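Local coordinates for protein Two-component response regulator (Geobacillus stearothermophilus, PDB 6SWI) that probably binds DNA through its C-terminal helix-turn-helix domain to regulate transcription of genes of the arabinan utilization system, at residues A[11-16]-A[21-26]; A[28-31]-A[35-38]. All coordinates share one frame; numbering follows the deposited sequence.

Contact 1 of 2, residues A[11-16]-A[21-26]; sequences RQYIQK and SDLTLE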
# COMPACT_ATOMS: atom_id res chain seq x y z
N ARG A 11 5.10 12.65 0.41
CA ARG A 11 5.26 11.31 -0.15
C ARG A 11 6.24 10.49 0.68
O ARG A 11 6.00 9.31 0.93
CB ARG A 11 5.70 11.38 -1.61
CG ARG A 11 5.61 10.03 -2.31
CD ARG A 11 6.02 10.10 -3.76
NE ARG A 11 7.45 10.35 -3.91
CZ ARG A 11 8.08 10.39 -5.08
NH1 ARG A 11 7.40 10.20 -6.20
NH2 ARG A 11 9.39 10.63 -5.13
N GLN A 12 7.33 11.12 1.13
CA GLN A 12 8.28 10.42 1.99
C GLN A 12 7.62 9.94 3.27
O GLN A 12 7.87 8.82 3.73
CB GLN A 12 9.42 11.36 2.36
CG GLN A 12 10.50 11.50 1.31
CD GLN A 12 11.55 12.50 1.73
OE1 GLN A 12 11.28 13.42 2.51
NE2 GLN A 12 12.76 12.35 1.20
N TYR A 13 6.78 10.79 3.87
CA TYR A 13 6.12 10.43 5.12
C TYR A 13 5.16 9.26 4.90
O TYR A 13 5.13 8.32 5.70
CB TYR A 13 5.39 11.64 5.71
CG TYR A 13 4.99 11.41 7.15
CD1 TYR A 13 5.87 11.70 8.18
CD2 TYR A 13 3.76 10.85 7.47
CE1 TYR A 13 5.53 11.47 9.49
CE2 TYR A 13 3.42 10.61 8.78
CZ TYR A 13 4.31 10.92 9.79
OH TYR A 13 3.99 10.68 11.10
N ILE A 14 4.37 9.31 3.82
CA ILE A 14 3.45 8.23 3.50
C ILE A 14 4.22 6.94 3.25
O ILE A 14 3.80 5.85 3.68
CB ILE A 14 2.58 8.63 2.30
CG1 ILE A 14 1.72 9.85 2.62
CG2 ILE A 14 1.70 7.47 1.85
CD1 ILE A 14 1.27 10.58 1.37
N GLN A 15 5.35 7.03 2.55
CA GLN A 15 6.17 5.83 2.21
C GLN A 15 6.66 5.16 3.50
O GLN A 15 6.82 3.92 3.51
CB GLN A 15 7.32 6.19 1.27
CG GLN A 15 6.86 6.51 -0.15
CD GLN A 15 7.91 7.14 -1.04
OE1 GLN A 15 8.88 7.72 -0.58
NE2 GLN A 15 7.69 7.03 -2.33
N LYS A 16 6.92 5.95 4.53
CA LYS A 16 7.39 5.39 5.80
C LYS A 16 6.26 4.93 6.70
O LYS A 16 6.46 3.99 7.49
CB LYS A 16 8.23 6.43 6.56
CG LYS A 16 9.71 6.41 6.21
CD LYS A 16 10.54 7.15 7.25
CE LYS A 16 10.25 8.63 7.24
NZ LYS A 16 11.17 9.40 8.14
N SER A 21 -2.86 2.89 10.60
CA SER A 21 -4.24 2.98 10.16
C SER A 21 -4.85 4.34 10.45
O SER A 21 -5.95 4.61 9.95
CB SER A 21 -5.10 1.88 10.78
OG SER A 21 -5.01 1.93 12.19
N ASP A 22 -4.19 5.20 11.23
CA ASP A 22 -4.68 6.54 11.49
C ASP A 22 -4.03 7.59 10.58
O ASP A 22 -4.19 8.79 10.82
CB ASP A 22 -4.47 6.91 12.96
CG ASP A 22 -3.01 6.98 13.36
OD1 ASP A 22 -2.15 6.43 12.63
OD2 ASP A 22 -2.71 7.59 14.40
N LEU A 23 -3.30 7.17 9.55
CA LEU A 23 -2.65 8.12 8.66
C LEU A 23 -3.68 8.74 7.72
O LEU A 23 -4.31 8.02 6.93
CB LEU A 23 -1.54 7.42 7.88
CG LEU A 23 -0.69 8.32 6.98
CD1 LEU A 23 0.06 9.35 7.82
CD2 LEU A 23 0.28 7.49 6.17
N THR A 24 -3.85 10.06 7.79
CA THR A 24 -4.82 10.75 6.95
C THR A 24 -4.17 11.99 6.35
O THR A 24 -3.13 12.47 6.82
CB THR A 24 -6.03 11.24 7.74
OG1 THR A 24 -5.60 12.24 8.67
CG2 THR A 24 -6.69 10.08 8.49
N LEU A 25 -4.81 12.52 5.30
CA LEU A 25 -4.35 13.76 4.70
C LEU A 25 -4.23 14.85 5.75
O LEU A 25 -3.20 15.54 5.85
CB LEU A 25 -5.31 14.17 3.59
CG LEU A 25 -5.07 15.60 3.11
CD1 LEU A 25 -3.96 15.64 2.07
CD2 LEU A 25 -6.33 16.27 2.61
N GLU A 26 -5.27 15.01 6.56
CA GLU A 26 -5.26 16.04 7.59
C GLU A 26 -4.11 15.82 8.57
O GLU A 26 -3.47 16.78 9.00
CB GLU A 26 -6.60 16.06 8.32
CG GLU A 26 -7.73 16.69 7.51
CD GLU A 26 -8.45 15.70 6.60
OE1 GLU A 26 -9.50 16.08 6.04
OE2 GLU A 26 -7.97 14.55 6.44

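Contact 2 of 2, residues A[28-31]-A[35-38]; sequences VAEF and SPVY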
# COMPACT_ATOMS: atom_id res chain seq x y z
N VAL A 28 -1.17 14.37 7.99
CA VAL A 28 0.09 14.74 7.36
C VAL A 28 0.21 16.25 7.25
O VAL A 28 1.28 16.82 7.47
CB VAL A 28 0.23 14.05 5.99
CG1 VAL A 28 1.48 14.52 5.26
CG2 VAL A 28 0.26 12.54 6.16
N ALA A 29 -0.90 16.93 6.92
CA ALA A 29 -0.88 18.38 6.92
C ALA A 29 -0.49 18.94 8.29
O ALA A 29 0.18 19.98 8.36
CB ALA A 29 -2.22 18.94 6.44
N GLU A 30 -0.87 18.26 9.38
CA GLU A 30 -0.41 18.68 10.70
C GLU A 30 1.10 18.49 10.86
O GLU A 30 1.79 19.37 11.37
CB GLU A 30 -1.13 17.95 11.83
CG GLU A 30 -2.60 17.63 11.63
CD GLU A 30 -3.46 18.85 11.43
OE1 GLU A 30 -3.83 19.13 10.27
OE2 GLU A 30 -3.78 19.53 12.43
N PHE A 31 1.61 17.33 10.44
CA PHE A 31 3.06 17.10 10.49
C PHE A 31 3.80 18.17 9.72
O PHE A 31 4.80 18.73 10.19
CB PHE A 31 3.39 15.71 9.94
CG PHE A 31 4.82 15.56 9.50
CD1 PHE A 31 5.87 15.77 10.38
CD2 PHE A 31 5.13 15.19 8.20
CE1 PHE A 31 7.18 15.62 9.99
CE2 PHE A 31 6.45 15.05 7.79
CZ PHE A 31 7.47 15.26 8.69
N SER A 35 -2.04 23.94 5.49
CA SER A 35 -3.45 23.73 5.22
C SER A 35 -3.68 22.37 4.57
O SER A 35 -3.00 22.04 3.59
CB SER A 35 -3.92 24.80 4.24
OG SER A 35 -5.10 24.38 3.60
N PRO A 36 -4.64 21.58 5.06
CA PRO A 36 -4.95 20.32 4.36
C PRO A 36 -5.46 20.52 2.94
O PRO A 36 -5.22 19.67 2.08
CB PRO A 36 -6.01 19.68 5.26
CG PRO A 36 -5.84 20.32 6.60
CD PRO A 36 -5.34 21.71 6.35
N VAL A 37 -6.16 21.63 2.67
CA VAL A 37 -6.62 21.88 1.32
C VAL A 37 -5.44 22.15 0.40
O VAL A 37 -5.36 21.61 -0.71
CB VAL A 37 -7.65 23.03 1.30
CG1 VAL A 37 -8.10 23.32 -0.12
CG2 VAL A 37 -8.84 22.68 2.18
N TYR A 38 -4.50 23.00 0.84
CA TYR A 38 -3.30 23.24 0.05
C TYR A 38 -2.56 21.93 -0.23
O TYR A 38 -2.18 21.65 -1.37
CB TYR A 38 -2.38 24.21 0.79
CG TYR A 38 -1.13 24.54 0.02
CD1 TYR A 38 -1.18 25.43 -1.06
CD2 TYR A 38 0.09 23.97 0.34
CE1 TYR A 38 -0.04 25.74 -1.80
CE2 TYR A 38 1.24 24.27 -0.39
CZ TYR A 38 1.17 25.16 -1.45
OH TYR A 38 2.30 25.47 -2.17

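Contact 1 of 2, residues A[11-16]-A[21-26]
Tyr13 and Ile14 of helix 5-17 meet Leu23 in the loop leading into helix 25-32, at the point in this AraC-type helix-turn-helix domain where the N-terminal helix packs against the entry to the next one. All contact across the two segments is apolar. Leu23 reaches over with CG anti to its backbone N (chi1 -175°), and its two methyls take different neighbours. CD1 meets the rim of the Tyr13 ring close to the ring plane, 3.7 Å from CE2, so the phenol is touched along its edge. The other methyl, CD2, lies against the helix itself, 4.2 Å from Ile14 CA. Ile14 also packs on Phe51, Leu55 and Ile58 of helix 51-69, so the contact adjoins that helix. The Tyr13 ring also meets the ring of His17.

Ser21 OG is hydrogen-bonded to Asp84 OD1, and Thr24 stands at the N-cap of helix 25-32, with its side chain capping a backbone N farther along. Back at the apolar contact, the same Leu23 methyl that lies against the helix also faces the CG1 methylene of Ile14, more loosely: Leu23 CD2 to Ile14 CG1, 4.5 Å.

Contact 2 of 2, residues A[28-31]-A[35-38]
Glu30 curls its chain back on itself, chi1 -36° and chi2 -60°, and so brings its carboxylate towards Pro36 although its CB starts out pointing the other way. The two residues flank the turn of a helix-turn-helix motif, between helix 25-32 and helix 36-47; the second is in the position of the recognition helix of AraC-type domains and would be expected to face DNA.

The main packing belongs to Ala29. Its CB points toward the start of the next helix and lies 3.7 Å from Pro36 CA. Pro36 N is almost as near to Ala29 CB, at 3.8 Å, and Pro36 CG follows at 3.9 Å. With every atom of the pyrrolidine at a similar range, the methyl rests over the ring as a whole instead of meeting one corner. So small a side chain permits a tight approach of the backbones: Ala29 CA and Pro36 CA are 5.2 Å apart. Ala29 also packs on Val34 within the turn and on Leu39 one turn further along helix 36-47, while Pro36 is touched in addition by Glu26. Glu30, which is exposed, adds only a marginal contact, OE1 to Pro36 CG at 4.4 Å.

No hydrogen bond joins the two segments, but the second helix has its own N-cap. A proline in its first turn costs nothing there, since an N-H at that place has no preceding carbonyl of the helix to bond. Ser35 is the capping residue, and its hydroxyl oxygen accepts from two backbone N-H groups. The bond from Val37 N is weak and bent, whereas Tyr38 N reaches Ser35 OG at 3.1 Å in a nearly straight line, 174° at the hydrogen.

Overall arrangement
Helix 25-32 is shared by both contacts, which follow one another along the chain: contact 1 fixes its approach and start, contact 2 the way out of it into helix 36-47. Contact 1 is the more buried, its centre about 11 Å from the centre of the chain, against about 21 Å for the centre of contact 2, and works with branched and aromatic side chains; contact 2, partly buried, relies on a methyl against a proline ring with a carboxylate oxygen grazing it at longer range. Each second segment begins its helix with a hydroxyl N-cap, Thr24 or Ser35. The two contacts touch directly: Tyr13 CD1 packs 3.4 Å from Phe31 CE2, and Leu23 CD1 lies 3.6 Å from Val28 CG2.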